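Local coordinates for iron binding protein FbpA (Mannheimia haemolytica, PDB 1Q35) that binds ferric iron and, as a periplasmic solute-binding protein, probably hands it on for uptake into the bacterial cell, at residues S141-V144 and S145-A149. Sequence-based numbering, arbitrary orientation.
Sequences SYNV and SLFAA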
loop_
_atom_site.group_PDB
_atom_site.type_symbol
_atom_site.label_atom_id
_atom_site.label_comp_id
_atom_site.label_asym_id
_atom_site.label_seq_id
_atom_site.Cartn_x
_atom_site.Cartn_y
_atom_site.Cartn_z
ATOM N N SER A 141 6.016 -4.342 -4.900
ATOM C CA SER A 141 6.335 -4.073 -3.496
ATOM C C SER A 141 5.183 -4.306 -2.534
ATOM O O SER A 141 5.416 -4.607 -1.377
ATOM C CB SER A 141 6.904 -2.668 -3.311
ATOM O OG SER A 141 5.939 -1.682 -3.585
ATOM N N TYR A 142 3.935 -4.178 -2.976
ATOM C CA TYR A 142 2.826 -4.569 -2.107
ATOM C C TYR A 142 2.925 -6.049 -1.733
ATOM O O TYR A 142 2.660 -6.425 -0.594
ATOM C CB TYR A 142 1.468 -4.322 -2.759
ATOM C CG TYR A 142 1.110 -2.891 -3.086
ATOM C CD1 TYR A 142 1.487 -1.828 -2.266
ATOM C CD2 TYR A 142 0.347 -2.605 -4.214
ATOM C CE1 TYR A 142 1.126 -0.528 -2.575
ATOM C CE2 TYR A 142 -0.028 -1.305 -4.522
ATOM C CZ TYR A 142 0.372 -0.272 -3.696
ATOM O OH TYR A 142 0.024 1.029 -3.951
ATOM N N ASN A 143 3.274 -6.894 -2.697
ATOM C CA ASN A 143 3.489 -8.309 -2.429
ATOM C C ASN A 143 4.746 -8.558 -1.605
ATOM O O ASN A 143 4.713 -9.302 -0.639
ATOM C CB ASN A 143 3.564 -9.111 -3.732
ATOM C CG ASN A 143 2.215 -9.288 -4.398
ATOM O OD1 ASN A 143 1.160 -9.225 -3.751
ATOM N ND2 ASN A 143 2.243 -9.516 -5.708
ATOM N N VAL A 144 5.860 -7.943 -1.978
ATOM C CA VAL A 144 7.113 -8.200 -1.283
ATOM C C VAL A 144 6.989 -7.793 0.191
ATOM O O VAL A 144 7.480 -8.498 1.054
ATOM C CB VAL A 144 8.325 -7.529 -1.980
ATOM C CG1 VAL A 144 9.613 -7.824 -1.222
ATOM C CG2 VAL A 144 8.453 -8.017 -3.426
ATOM N N SER A 145 6.321 -6.680 0.487
ATOM C CA SER A 145 6.157 -6.275 1.886
ATOM C C SER A 145 5.252 -7.235 2.665
ATOM O O SER A 145 5.483 -7.477 3.842
ATOM C CB SER A 145 5.684 -4.827 1.991
ATOM O OG SER A 145 6.755 -3.959 1.655
ATOM N N LEU A 146 4.236 -7.800 2.018
ATOM C CA LEU A 146 3.468 -8.879 2.630
ATOM C C LEU A 146 4.373 -10.069 2.965
ATOM O O LEU A 146 4.338 -10.593 4.074
ATOM C CB LEU A 146 2.332 -9.318 1.700
ATOM C CG LEU A 146 1.582 -10.598 2.080
ATOM C CD1 LEU A 146 0.865 -10.474 3.417
ATOM C CD2 LEU A 146 0.599 -10.960 0.980
ATOM N N PHE A 147 5.183 -10.503 2.004
ATOM C CA PHE A 147 6.084 -11.629 2.224
ATOM C C PHE A 147 7.124 -11.311 3.307
ATOM O O PHE A 147 7.545 -12.198 4.046
ATOM C CB PHE A 147 6.780 -12.052 0.918
ATOM C CG PHE A 147 5.844 -12.283 -0.252
ATOM C CD1 PHE A 147 6.287 -12.037 -1.538
ATOM C CD2 PHE A 147 4.546 -12.745 -0.082
ATOM C CE1 PHE A 147 5.461 -12.233 -2.635
ATOM C CE2 PHE A 147 3.712 -12.947 -1.179
ATOM C CZ PHE A 147 4.177 -12.701 -2.456
ATOM N N ALA A 148 7.517 -10.045 3.398
ATOM C CA ALA A 148 8.452 -9.587 4.417
ATOM C C ALA A 148 7.870 -9.750 5.817
ATOM O O ALA A 148 8.560 -10.198 6.727
ATOM C CB ALA A 148 8.829 -8.144 4.164
ATOM N N ALA A 149 6.594 -9.406 5.986
ATOM C CA ALA A 149 5.916 -9.643 7.256
ATOM C C ALA A 149 5.899 -11.140 7.569
ATOM O O ALA A 149 6.125 -11.551 8.707
ATOM C CB ALA A 149 4.501 -9.094 7.227
#
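S141 O takes the N-H of S145 at 2.9 Å, one helical turn on. S145 CB also lies 3.4 Å from S141 O, while the serine hydroxyl is hydrogen-bonded to D59 and S61. Next comes Y142, whose carbonyl receives only a weak bond from L146 N, 3.3 Å long; the CB of Y142 points away from the following turn, and its side chain touches Y198 and Y199 of helix 198-205.

N143 meets F147 twice, through its carbonyl oxygen and through CB. Its O accepts F147 N at 2.9 Å, and the same oxygen lies over one face of the F147 ring, 3.2 Å above the plane and offset toward the rim. With F147 CG set beside its own backbone N (chi1 -51°), the ring folds back along the helix, bringing CE1 within 3.8 Å of N143 CB. The amide of N143 is held at both ends, OD1 by R103 and ND2 by the carbonyl of S137. V144 O then binds A148 N at 2.8 Å and also meets A148 CB, while the valine side chain packs on Y301 and A304 of helix 301-311.

These i to i+4 bonds form the first turns of the alpha-helix 141-168, which brings Y142 to the iron site it shares with Y198 and Y199, the tyrosine cluster of this ferric-binding protein; here the site is iron-free, with a formic acid molecule beside Y142.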